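Local coordinates for sortase-like protein (Streptococcus suis, PDB 3RE9) that probably acts as a class C sortase, a transpeptidase of the family that links pilin subunits covalently into surface pili, at residues Val66-Val71 against Thr94-Ala99; Leu79-Ser84 against Ile116-Glu121; Asp112-His117 against Leu123-Asp128. One frame throughout, in Å; residues are numbered along the deposited sequence.

Interaction 1. Residues Val66-Val71 against Thr94-Ala99; sequences VLQKGV and TGLPKA
In the sortase domain, helix 64-69 meets the loop after strand 86-91 through the side-chain end of Q68, which meets L96 and K98. In sortases the loop after this strand begins near the active-site histidine. The contact itself is a small surface one. The amide of Q68 does most of the work. K98 NZ donates to Q68 OE1 over 2.9 Å. The ammonium group sits above the carbonyl plane, 39° out of it, rather than on a lone pair. The methylene groups of K98 come in with it: K98 CE is 3.3 Å from Q68 OE1. K98 CG stands anti to the backbone N, and the chain then bends at chi3 (-55°), which brings NZ back to the amide oxygen. The two side chains cross at about a right angle.

L96 approaches from the other side of the amide plane. Its CD2 methyl lies 3.6 Å from Q68 OE1, and its CD1 methyl is 4.0 Å from Q68 NE2. L96 CD2 also comes loosely within 4.4 Å of L67 O. The amide is therefore set between an apolar branch and a charged end. The other end of the amide is turned to its own helix, where Q68 NE2 is hydrogen-bonded to E64. That bond helps fix which end of the amide points to K98. Q68 and K98 also touch a crystal neighbour, so the lattice may influence their pose.

V66 O accepts from both K69 N and G70 N, the latter at 2.9 Å. Beyond G70, V71 pairs with strand 54-60 and packs on L90 of strand 86-91. L67 rests on T91 of that same strand and on H93, the residue just before the loop segment.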
ATOM      1  N   VAL A  66      -3.004  10.738  -9.800  1.00 16.02           N
ATOM      2  CA  VAL A  66      -2.000   9.996  -9.075  1.00 15.26           C
ATOM      3  C   VAL A  66      -1.321   8.965  -9.958  1.00 15.47           C
ATOM      4  O   VAL A  66      -0.079   8.911 -10.020  1.00 15.84           O
ATOM      5  CB  VAL A  66      -2.617   9.360  -7.811  1.00 15.56           C
ATOM      6  CG1 VAL A  66      -1.805   8.194  -7.317  1.00 14.51           C
ATOM      7  CG2 VAL A  66      -2.778  10.437  -6.723  1.00 15.02           C
ATOM      8  N   LEU A  67      -2.129   8.173 -10.672  1.00 14.80           N
ATOM      9  CA  LEU A  67      -1.623   7.017 -11.397  1.00 13.77           C
ATOM     10  C   LEU A  67      -0.815   7.388 -12.642  1.00 14.28           C
ATOM     11  O   LEU A  67      -0.033   6.560 -13.152  1.00 13.87           O
ATOM     12  CB  LEU A  67      -2.757   6.019 -11.703  1.00 13.52           C
ATOM     13  CG  LEU A  67      -3.473   5.349 -10.517  1.00 12.06           C
ATOM     14  CD1 LEU A  67      -4.349   4.225 -10.979  1.00 11.66           C
ATOM     15  CD2 LEU A  67      -2.510   4.813  -9.463  1.00 11.28           C
ATOM     16  N   GLN A  68      -1.002   8.625 -13.119  1.00 14.47           N
ATOM     17  CA  GLN A  68      -0.198   9.185 -14.221  1.00 14.78           C
ATOM     18  C   GLN A  68       1.213   9.633 -13.799  1.00 14.65           C
ATOM     19  O   GLN A  68       2.137   9.591 -14.612  1.00 15.64           O
ATOM     20  CB  GLN A  68      -0.928  10.346 -14.914  1.00 14.87           C
ATOM     21  CG  GLN A  68      -2.123   9.917 -15.781  1.00 15.88           C
ATOM     22  CD  GLN A  68      -1.711   8.956 -16.881  1.00 17.84           C
ATOM     23  OE1 GLN A  68      -0.691   9.173 -17.548  1.00 18.84           O
ATOM     24  NE2 GLN A  68      -2.479   7.871 -17.061  1.00 15.89           N
ATOM     25  N   LYS A  69       1.388  10.029 -12.540  1.00 13.90           N
ATOM     26  CA  LYS A  69       2.672  10.542 -12.062  1.00 13.38           C
ATOM     27  C   LYS A  69       3.385   9.682 -11.007  1.00 13.56           C
ATOM     28  O   LYS A  69       4.513   9.991 -10.631  1.00 14.24           O
ATOM     29  CB  LYS A  69       2.499  11.954 -11.508  1.00 12.88           C
ATOM     30  CG  LYS A  69       1.510  12.001 -10.374  1.00 12.53           C
ATOM     31  CD  LYS A  69       1.495  13.318  -9.690  1.00  8.92           C
ATOM     32  CE  LYS A  69       0.698  13.199  -8.427  1.00  7.84           C
ATOM     33  NZ  LYS A  69       0.391  14.554  -7.915  1.00  9.62           N
ATOM     34  N   GLY A  70       2.751   8.627 -10.504  1.00 13.35           N
ATOM     35  CA  GLY A  70       3.415   7.797  -9.493  1.00 12.49           C
ATOM     36  C   GLY A  70       2.612   6.604  -9.028  1.00 12.06           C
ATOM     37  O   GLY A  70       1.836   6.017  -9.808  1.00 11.76           O
ATOM     38  N   VAL A  71       2.799   6.256  -7.752  1.00 11.22           N
ATOM     39  CA  VAL A  71       2.104   5.128  -7.110  1.00 10.47           C
ATOM     40  C   VAL A  71       0.905   5.611  -6.275  1.00 10.45           C
ATOM     41  O   VAL A  71       0.977   6.646  -5.602  1.00 10.05           O
ATOM     42  CB  VAL A  71       3.091   4.296  -6.223  1.00 10.58           C
ATOM     43  CG1 VAL A  71       2.393   3.166  -5.515  1.00  7.64           C
ATOM     44  CG2 VAL A  71       4.259   3.766  -7.086  1.00 10.66           C
ATOM     45  N   THR A  94       1.385  -0.653 -15.474  1.00 18.78           N
ATOM     46  CA  THR A  94       2.328  -1.440 -16.250  1.00 18.35           C
ATOM     47  C   THR A  94       2.006  -1.165 -17.726  1.00 19.23           C
ATOM     48  O   THR A  94       0.839  -1.227 -18.147  1.00 18.59           O
ATOM     49  CB  THR A  94       2.158  -2.945 -15.940  1.00 17.82           C
ATOM     50  OG1 THR A  94       2.792  -3.249 -14.697  1.00 18.11           O
ATOM     51  CG2 THR A  94       2.760  -3.804 -16.999  1.00 17.06           C
ATOM     52  N   GLY A  95       3.034  -0.822 -18.503  1.00 19.85           N
ATOM     53  CA  GLY A  95       2.873  -0.617 -19.935  1.00 21.08           C
ATOM     54  C   GLY A  95       2.345   0.735 -20.344  1.00 22.01           C
ATOM     55  O   GLY A  95       1.806   0.873 -21.445  1.00 22.22           O
ATOM     56  N   LEU A  96       2.477   1.721 -19.451  1.00 23.30           N
ATOM     57  CA  LEU A  96       2.156   3.125 -19.746  1.00 24.18           C
ATOM     58  C   LEU A  96       3.409   3.688 -20.384  1.00 25.35           C
ATOM     59  O   LEU A  96       4.522   3.495 -19.833  1.00 26.29           O
ATOM     60  CB  LEU A  96       1.772   3.913 -18.478  1.00 23.85           C
ATOM     61  CG  LEU A  96       1.017   5.256 -18.630  1.00 23.54           C
ATOM     62  CD1 LEU A  96      -0.457   5.081 -19.013  1.00 23.86           C
ATOM     63  CD2 LEU A  96       1.117   6.101 -17.370  1.00 24.39           C
ATOM     64  N   PRO A  97       3.267   4.306 -21.583  1.00 25.87           N
ATOM     65  CA  PRO A  97       4.419   4.877 -22.335  1.00 26.06           C
ATOM     66  C   PRO A  97       5.134   6.022 -21.600  1.00 26.16           C
ATOM     67  O   PRO A  97       6.375   6.118 -21.630  1.00 26.39           O
ATOM     68  CB  PRO A  97       3.781   5.374 -23.641  1.00 25.86           C
ATOM     69  CG  PRO A  97       2.483   4.574 -23.756  1.00 26.22           C
ATOM     70  CD  PRO A  97       2.003   4.440 -22.338  1.00 25.95           C
ATOM     71  N   LYS A  98       4.332   6.860 -20.948  1.00 26.06           N
ATOM     72  CA  LYS A  98       4.769   8.006 -20.158  1.00 25.73           C
ATOM     73  C   LYS A  98       5.861   7.631 -19.126  1.00 25.08           C
ATOM     74  O   LYS A  98       6.937   8.245 -19.110  1.00 25.09           O
ATOM     75  CB  LYS A  98       3.521   8.585 -19.476  1.00 25.89           C
ATOM     76  CG  LYS A  98       3.704   9.831 -18.609  1.00 27.31           C
ATOM     77  CD  LYS A  98       2.326  10.371 -18.234  1.00 26.69           C
ATOM     78  CE  LYS A  98       1.472  10.639 -19.506  1.00 29.14           C
ATOM     79  NZ  LYS A  98       0.167  11.384 -19.300  1.00 29.79           N
ATOM     80  N   ALA A  99       5.589   6.633 -18.274  1.00 23.57           N
ATOM     81  CA  ALA A  99       6.564   6.187 -17.278  1.00 22.33           C
ATOM     82  C   ALA A  99       6.519   4.669 -17.038  1.00 21.67           C
ATOM     83  O   ALA A  99       5.436   4.077 -17.084  1.00 21.32           O
ATOM     84  CB  ALA A  99       6.375   6.959 -15.972  1.00 22.50           C
TER

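Interaction 2. Residues Leu79-Ser84 against Ile116-Glu121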
ATOM      1  N   LEU A  79      -3.485   2.735   5.728  1.00  9.75           N
ATOM      2  CA  LEU A  79      -2.439   3.700   5.407  1.00  9.18           C
ATOM      3  C   LEU A  79      -1.054   3.085   5.751  1.00 10.04           C
ATOM      4  O   LEU A  79      -0.944   2.314   6.727  1.00  9.61           O
ATOM      5  CB  LEU A  79      -2.694   5.036   6.102  1.00  8.25           C
ATOM      6  CG  LEU A  79      -3.835   5.863   5.497  1.00  7.01           C
ATOM      7  CD1 LEU A  79      -4.228   7.044   6.421  1.00  3.99           C
ATOM      8  CD2 LEU A  79      -3.470   6.387   4.124  1.00  4.56           C
ATOM      9  N   PRO A  80      -0.017   3.388   4.930  1.00 10.40           N
ATOM     10  CA  PRO A  80       1.300   2.721   5.028  1.00 10.85           C
ATOM     11  C   PRO A  80       2.200   3.227   6.165  1.00 11.46           C
ATOM     12  O   PRO A  80       3.280   3.788   5.937  1.00 11.65           O
ATOM     13  CB  PRO A  80       1.942   2.973   3.645  1.00 11.11           C
ATOM     14  CG  PRO A  80       1.278   4.221   3.111  1.00 10.84           C
ATOM     15  CD  PRO A  80      -0.063   4.400   3.844  1.00 10.22           C
ATOM     16  N   ILE A  81       1.758   2.976   7.396  1.00 12.62           N
ATOM     17  CA  ILE A  81       2.457   3.405   8.612  1.00 11.99           C
ATOM     18  C   ILE A  81       2.772   2.185   9.494  1.00 12.36           C
ATOM     19  O   ILE A  81       3.273   2.324  10.635  1.00 12.28           O
ATOM     20  CB  ILE A  81       1.645   4.473   9.417  1.00 11.97           C
ATOM     21  CG1 ILE A  81       0.307   3.895   9.891  1.00 12.05           C
ATOM     22  CG2 ILE A  81       1.490   5.791   8.606  1.00 11.10           C
ATOM     23  CD1 ILE A  81      -0.322   4.626  11.110  1.00 11.05           C
ATOM     24  N   GLY A  82       2.488   0.999   8.963  1.00 11.45           N
ATOM     25  CA  GLY A  82       2.732  -0.224   9.706  1.00 12.52           C
ATOM     26  C   GLY A  82       1.856  -0.505  10.929  1.00 12.45           C
ATOM     27  O   GLY A  82       0.965   0.263  11.279  1.00 12.08           O
ATOM     28  N   GLY A  83       2.136  -1.632  11.577  1.00 12.94           N
ATOM     29  CA  GLY A  83       1.469  -2.006  12.812  1.00 13.27           C
ATOM     30  C   GLY A  83       0.700  -3.299  12.681  1.00 13.75           C
ATOM     31  O   GLY A  83       0.318  -3.700  11.578  1.00 14.50           O
ATOM     32  N   SER A  84       0.463  -3.961  13.803  1.00 14.10           N
ATOM     33  CA  SER A  84      -0.379  -5.124  13.796  1.00 14.97           C
ATOM     34  C   SER A  84      -1.785  -4.696  13.361  1.00 15.22           C
ATOM     35  O   SER A  84      -2.191  -3.540  13.586  1.00 14.45           O
ATOM     36  CB  SER A  84      -0.342  -5.839  15.154  1.00 15.46           C
ATOM     37  OG  SER A  84      -1.263  -5.284  16.064  1.00 18.58           O
ATOM     38  N   ILE A 116       8.773   0.985   2.243  1.00 10.79           N
ATOM     39  CA  ILE A 116       7.906   2.116   2.160  1.00  9.90           C
ATOM     40  C   ILE A 116       8.491   3.172   3.079  1.00 11.04           C
ATOM     41  O   ILE A 116       8.668   2.931   4.273  1.00 11.35           O
ATOM     42  CB  ILE A 116       6.462   1.755   2.542  1.00 10.48           C
ATOM     43  CG1 ILE A 116       5.875   0.734   1.534  1.00  8.59           C
ATOM     44  CG2 ILE A 116       5.592   3.038   2.670  1.00  7.41           C
ATOM     45  CD1 ILE A 116       4.484   0.223   1.925  1.00  7.41           C
ATOM     46  N   HIS A 117       8.824   4.328   2.500  1.00 11.24           N
ATOM     47  CA  HIS A 117       9.405   5.444   3.230  1.00 11.75           C
ATOM     48  C   HIS A 117       8.328   6.502   3.547  1.00 12.03           C
ATOM     49  O   HIS A 117       7.834   7.181   2.649  1.00 12.39           O
ATOM     50  CB  HIS A 117      10.506   6.110   2.413  1.00 11.72           C
ATOM     51  CG  HIS A 117      11.589   5.183   1.937  1.00 13.58           C
ATOM     52  ND1 HIS A 117      12.592   4.718   2.762  1.00 14.33           N
ATOM     53  CD2 HIS A 117      11.870   4.703   0.703  1.00 13.17           C
ATOM     54  CE1 HIS A 117      13.420   3.960   2.063  1.00 14.33           C
ATOM     55  NE2 HIS A 117      13.004   3.934   0.813  1.00 14.56           N
ATOM     56  N   ASN A 118       7.941   6.621   4.807  1.00 11.74           N
ATOM     57  CA  ASN A 118       6.935   7.605   5.168  1.00 11.84           C
ATOM     58  C   ASN A 118       7.607   8.717   5.948  1.00 12.08           C
ATOM     59  O   ASN A 118       8.826   8.756   6.018  1.00 12.43           O
ATOM     60  CB  ASN A 118       5.676   6.985   5.853  1.00 11.72           C
ATOM     61  CG  ASN A 118       5.988   6.217   7.174  1.00 10.17           C
ATOM     62  OD1 ASN A 118       6.733   6.679   8.025  1.00  8.59           O
ATOM     63  ND2 ASN A 118       5.367   5.068   7.337  1.00  9.67           N
ATOM     64  N   ILE A 119       6.832   9.630   6.507  1.00 12.67           N
ATOM     65  CA  ILE A 119       7.406  10.799   7.137  1.00 13.21           C
ATOM     66  C   ILE A 119       8.072  10.411   8.456  1.00 13.24           C
ATOM     67  O   ILE A 119       8.875  11.164   8.984  1.00 12.84           O
ATOM     68  CB  ILE A 119       6.337  11.937   7.319  1.00 13.86           C
ATOM     69  CG1 ILE A 119       7.004  13.292   7.649  1.00 13.55           C
ATOM     70  CG2 ILE A 119       5.231  11.525   8.329  1.00 12.84           C
ATOM     71  CD1 ILE A 119       7.845  13.926   6.487  1.00 12.65           C
ATOM     72  N   VAL A 120       7.743   9.220   8.959  1.00 13.27           N
ATOM     73  CA  VAL A 120       8.245   8.742  10.246  1.00 13.18           C
ATOM     74  C   VAL A 120       9.501   7.872  10.060  1.00 13.74           C
ATOM     75  O   VAL A 120      10.478   8.016  10.788  1.00 12.88           O
ATOM     76  CB  VAL A 120       7.122   7.945  11.025  1.00 13.20           C
ATOM     77  CG1 VAL A 120       7.675   7.229  12.295  1.00 11.96           C
ATOM     78  CG2 VAL A 120       5.897   8.840  11.338  1.00 11.71           C
ATOM     79  N   GLU A 121       9.470   7.005   9.039  1.00 14.81           N
ATOM     80  CA  GLU A 121      10.288   5.808   8.999  1.00 15.31           C
ATOM     81  C   GLU A 121      10.345   5.217   7.637  1.00 15.30           C
ATOM     82  O   GLU A 121       9.456   5.411   6.816  1.00 15.69           O
ATOM     83  CB  GLU A 121       9.594   4.687   9.780  1.00 16.31           C
ATOM     84  CG  GLU A 121       9.947   4.556  11.194  1.00 17.57           C
ATOM     85  CD  GLU A 121       9.232   3.385  11.815  1.00 20.08           C
ATOM     86  OE1 GLU A 121       7.965   3.327  11.774  1.00 17.10           O
ATOM     87  OE2 GLU A 121       9.973   2.518  12.349  1.00 23.81           O
TER
HETATM   88  O   HOH W   1       5.310   4.539  10.203  1.00 11.15           O
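The side-chain amide of N118 takes a backbone carbonyl as its partner, that of P80, and P80 is itself the centre of an inverse gamma turn. N118 belongs to the turn of the beta hairpin formed by strands 113-117 and 122-133. The P80 loop precedes strand 86-91. No strand pairing joins the two pieces. The direct polar link is the N118 amide, and a water adds a second.

N118 ND2 donates to P80 O over 2.8 Å, with an N-H...O angle of 155°. The donor lies in the carbonyl plane, on a lone pair, and P80 O lies close to the amide plane of N118. The gamma turn is closed by I81 N on L79 O at 2.9 Å, and it presents P80 O toward the hairpin.

The other end of the amide serves its own turn. N118 OD1 accepts from V120 N over 2.9 Å, which makes an Asx turn, and a weak bond from E121 N reaches the same oxygen. N118 CG sits between the backbone N and the carbonyl carbon (chi1 60°). This lets OD1 fold back over the turn while ND2 reaches across. N118 N bonds to E121 O at 2.8 Å, so the backbone of the turn is tied as well. Both ends of the amide are engaged, which should fix its rotation.

The water accepts from N118 ND2 at 2.9 Å and donates to I81 O at 3.0 Å. It also donates weakly to E121 OE1.

Beside the amide, toward strand 86-91, the contact is apolar. P80 and I116 both rest on T88 of that strand. P80 CB touches I116 CG2 at 3.8 Å and I116 CD1 at 4.1 Å.

Interaction 3. Residues Asp112-His117 against Leu123-Asp128; sequences DTFYIH and LAYEVD
F114 and Y125 form the apolar centre of this antiparallel beta hairpin. Y125 CB lies over one face of the F114 ring, 3.9 Å from its centroid, as a CH-pi contact. The F114 and Y125 ring planes differ by only 17°, but the centroids are offset, 5.7 Å apart, so this is not a full face-to-face stack. With chi1 at 66°, the F114 ring is swung over to the partner strand. At the ring edge, V127 CG2 is 4.0 Å from F114 CD1. I116 and L123 continue this buried face. On the other face, A124 CB meets the edge of the Y115 ring, 3.7 Å from Y115 CE2.

Between the faces runs the backbone ladder. F114 pairs with Y125 both ways, and so does I116 with L123. Y125 N to F114 O spans 2.8 Å. V127 N to D112 O, at 2.7 Å, closes the far end.

Y125 carries its hydroxyl beyond the apolar face to D148. At the end of the ladder the D112 carboxylate forms a salt bridge with K51. Strand 122-133 pairs onward with strand 163-172. Strand 113-117 bonds to Y46 and E48 of strand 43-49, and F114 packs on A150 and L152 of strand 148-156.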
ATOM      1  N   ASP A 112      12.565 -11.415  -1.829  1.00 17.90           N
ATOM      2  CA  ASP A 112      12.956 -10.016  -2.121  1.00 17.90           C
ATOM      3  C   ASP A 112      12.309  -9.029  -1.156  1.00 17.35           C
ATOM      4  O   ASP A 112      11.231  -9.274  -0.621  1.00 18.00           O
ATOM      5  CB  ASP A 112      12.604  -9.593  -3.557  1.00 17.94           C
ATOM      6  CG  ASP A 112      13.489 -10.242  -4.610  1.00 20.63           C
ATOM      7  OD1 ASP A 112      14.515 -10.889  -4.228  1.00 23.61           O
ATOM      8  OD2 ASP A 112      13.145 -10.113  -5.824  1.00 18.82           O
ATOM      9  N   THR A 113      12.975  -7.892  -0.998  1.00 16.64           N
ATOM     10  CA  THR A 113      12.653  -6.879  -0.021  1.00 15.39           C
ATOM     11  C   THR A 113      12.205  -5.563  -0.698  1.00 15.09           C
ATOM     12  O   THR A 113      12.794  -5.119  -1.693  1.00 14.98           O
ATOM     13  CB  THR A 113      13.880  -6.653   0.887  1.00 15.01           C
ATOM     14  OG1 THR A 113      14.121  -7.855   1.633  1.00 15.92           O
ATOM     15  CG2 THR A 113      13.676  -5.509   1.868  1.00 15.88           C
ATOM     16  N   PHE A 114      11.136  -4.970  -0.169  1.00 13.96           N
ATOM     17  CA  PHE A 114      10.772  -3.620  -0.547  1.00 13.02           C
ATOM     18  C   PHE A 114      10.574  -2.767   0.697  1.00 12.60           C
ATOM     19  O   PHE A 114      10.402  -3.299   1.805  1.00 12.62           O
ATOM     20  CB  PHE A 114       9.608  -3.569  -1.557  1.00 12.08           C
ATOM     21  CG  PHE A 114       8.294  -4.065  -1.030  1.00 11.68           C
ATOM     22  CD1 PHE A 114       7.906  -5.408  -1.228  1.00 11.87           C
ATOM     23  CD2 PHE A 114       7.394  -3.181  -0.386  1.00  9.15           C
ATOM     24  CE1 PHE A 114       6.646  -5.882  -0.751  1.00 10.44           C
ATOM     25  CE2 PHE A 114       6.148  -3.640   0.096  1.00  8.35           C
ATOM     26  CZ  PHE A 114       5.783  -4.989  -0.073  1.00  9.66           C
ATOM     27  N   TYR A 115      10.668  -1.452   0.497  1.00 11.93           N
ATOM     28  CA  TYR A 115      10.564  -0.447   1.552  1.00 11.69           C
ATOM     29  C   TYR A 115       9.495   0.565   1.204  1.00 11.40           C
ATOM     30  O   TYR A 115       9.323   0.940   0.021  1.00 10.70           O
ATOM     31  CB  TYR A 115      11.898   0.310   1.770  1.00 12.28           C
ATOM     32  CG  TYR A 115      13.080  -0.605   1.891  1.00 12.95           C
ATOM     33  CD1 TYR A 115      13.942  -0.803   0.804  1.00 13.16           C
ATOM     34  CD2 TYR A 115      13.304  -1.331   3.068  1.00 12.96           C
ATOM     35  CE1 TYR A 115      15.018  -1.708   0.893  1.00 14.54           C
ATOM     36  CE2 TYR A 115      14.360  -2.235   3.161  1.00 14.01           C
ATOM     37  CZ  TYR A 115      15.225  -2.415   2.077  1.00 14.27           C
ATOM     38  OH  TYR A 115      16.294  -3.289   2.183  1.00 13.56           O
ATOM     39  N   ILE A 116       8.773   0.985   2.243  1.00 10.79           N
ATOM     40  CA  ILE A 116       7.906   2.116   2.160  1.00  9.90           C
ATOM     41  C   ILE A 116       8.491   3.172   3.079  1.00 11.04           C
ATOM     42  O   ILE A 116       8.668   2.931   4.273  1.00 11.35           O
ATOM     43  CB  ILE A 116       6.462   1.755   2.542  1.00 10.48           C
ATOM     44  CG1 ILE A 116       5.875   0.734   1.534  1.00  8.59           C
ATOM     45  CG2 ILE A 116       5.592   3.038   2.670  1.00  7.41           C
ATOM     46  CD1 ILE A 116       4.484   0.223   1.925  1.00  7.41           C
ATOM     47  N   HIS A 117       8.824   4.328   2.500  1.00 11.24           N
ATOM     48  CA  HIS A 117       9.405   5.444   3.230  1.00 11.75           C
ATOM     49  C   HIS A 117       8.328   6.502   3.547  1.00 12.03           C
ATOM     50  O   HIS A 117       7.834   7.181   2.649  1.00 12.39           O
ATOM     51  CB  HIS A 117      10.506   6.110   2.413  1.00 11.72           C
ATOM     52  CG  HIS A 117      11.589   5.183   1.937  1.00 13.58           C
ATOM     53  ND1 HIS A 117      12.592   4.718   2.762  1.00 14.33           N
ATOM     54  CD2 HIS A 117      11.870   4.703   0.703  1.00 13.17           C
ATOM     55  CE1 HIS A 117      13.420   3.960   2.063  1.00 14.33           C
ATOM     56  NE2 HIS A 117      13.004   3.934   0.813  1.00 14.56           N
ATOM     57  N   LEU A 123       9.907   1.488   6.336  1.00 13.33           N
ATOM     58  CA  LEU A 123       9.362   0.181   6.646  1.00 13.19           C
ATOM     59  C   LEU A 123       9.849  -0.835   5.620  1.00 13.24           C
ATOM     60  O   LEU A 123       9.860  -0.562   4.433  1.00 12.78           O
ATOM     61  CB  LEU A 123       7.832   0.213   6.624  1.00 12.70           C
ATOM     62  CG  LEU A 123       7.098   1.318   7.361  1.00 10.73           C
ATOM     63  CD1 LEU A 123       5.741   1.448   6.722  1.00  8.53           C
ATOM     64  CD2 LEU A 123       7.007   0.976   8.840  1.00  7.58           C
ATOM     65  N   ALA A 124      10.234  -2.008   6.105  1.00 13.55           N
ATOM     66  CA  ALA A 124      10.790  -3.062   5.275  1.00 13.66           C
ATOM     67  C   ALA A 124       9.827  -4.241   5.222  1.00 13.48           C
ATOM     68  O   ALA A 124       9.332  -4.674   6.251  1.00 13.94           O
ATOM     69  CB  ALA A 124      12.140  -3.495   5.831  1.00 13.57           C
ATOM     70  N   TYR A 125       9.544  -4.737   4.022  1.00 13.53           N
ATOM     71  CA  TYR A 125       8.684  -5.918   3.837  1.00 13.14           C
ATOM     72  C   TYR A 125       9.433  -6.924   2.990  1.00 13.47           C
ATOM     73  O   TYR A 125      10.169  -6.542   2.075  1.00 13.04           O
ATOM     74  CB  TYR A 125       7.319  -5.559   3.194  1.00 12.59           C
ATOM     75  CG  TYR A 125       6.460  -4.717   4.100  1.00 11.88           C
ATOM     76  CD1 TYR A 125       6.662  -3.339   4.193  1.00 12.15           C
ATOM     77  CD2 TYR A 125       5.471  -5.292   4.888  1.00 12.18           C
ATOM     78  CE1 TYR A 125       5.915  -2.552   5.026  1.00 11.33           C
ATOM     79  CE2 TYR A 125       4.705  -4.514   5.744  1.00 11.51           C
ATOM     80  CZ  TYR A 125       4.937  -3.134   5.814  1.00 12.19           C
ATOM     81  OH  TYR A 125       4.196  -2.323   6.661  1.00 11.52           O
ATOM     82  N   GLU A 126       9.265  -8.205   3.325  1.00 14.43           N
ATOM     83  CA  GLU A 126       9.853  -9.299   2.574  1.00 15.74           C
ATOM     84  C   GLU A 126       8.772 -10.036   1.790  1.00 15.59           C
ATOM     85  O   GLU A 126       7.826 -10.582   2.383  1.00 15.64           O
ATOM     86  CB  GLU A 126      10.553 -10.258   3.536  1.00 15.52           C
ATOM     87  CG  GLU A 126      11.395 -11.370   2.872  1.00 17.32           C
ATOM     88  CD  GLU A 126      12.094 -12.250   3.901  1.00 18.55           C
ATOM     89  OE1 GLU A 126      12.993 -11.730   4.620  1.00 22.87           O
ATOM     90  OE2 GLU A 126      11.742 -13.452   4.000  1.00 22.18           O
ATOM     91  N   VAL A 127       8.914 -10.069   0.470  1.00 15.62           N
ATOM     92  CA  VAL A 127       7.967 -10.792  -0.398  1.00 16.01           C
ATOM     93  C   VAL A 127       7.789 -12.267  -0.009  1.00 16.77           C
ATOM     94  O   VAL A 127       8.756 -13.057  -0.082  1.00 17.54           O
ATOM     95  CB  VAL A 127       8.339 -10.667  -1.905  1.00 15.92           C
ATOM     96  CG1 VAL A 127       7.359 -11.466  -2.780  1.00 15.18           C
ATOM     97  CG2 VAL A 127       8.375  -9.195  -2.318  1.00 15.90           C
ATOM     98  N   ASP A 128       6.561 -12.623   0.410  1.00 16.85           N
ATOM     99  CA  ASP A 128       6.226 -13.997   0.799  1.00 16.98           C
ATOM    100  C   ASP A 128       5.135 -14.693  -0.046  1.00 17.22           C
ATOM    101  O   ASP A 128       4.843 -15.877   0.188  1.00 16.32           O
ATOM    102  CB  ASP A 128       5.864 -14.058   2.287  1.00 17.88           C
ATOM    103  CG  ASP A 128       4.499 -13.445   2.598  1.00 19.77           C
ATOM    104  OD1 ASP A 128       3.918 -12.781   1.718  1.00 22.66           O
ATOM    105  OD2 ASP A 128       4.010 -13.621   3.739  1.00 21.91           O
TER

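In the fold
Interaction 3 is the buried one and relies on strand pairing and packed side chains. Interaction 2 is partly buried, and interaction 1 lies at the surface. Interactions 2 and 3 both use strand 113-117 of one hairpin: they share I116 and H117 and touch where P80 O meets L123 CD1 at 3.5 Å. Interaction 3 joins the two hairpin strands, while interaction 2 ties the turn to the loop before strand 86-91. Interaction 1 stands apart, its centre about 23 Å from that of interaction 2 and about 21 Å from that of interaction 3. Interactions 1 and 2 both use a side-chain amide, but in interaction 1 Q68 accepts from a lysine, while in interaction 2 N118 donates to a backbone carbonyl.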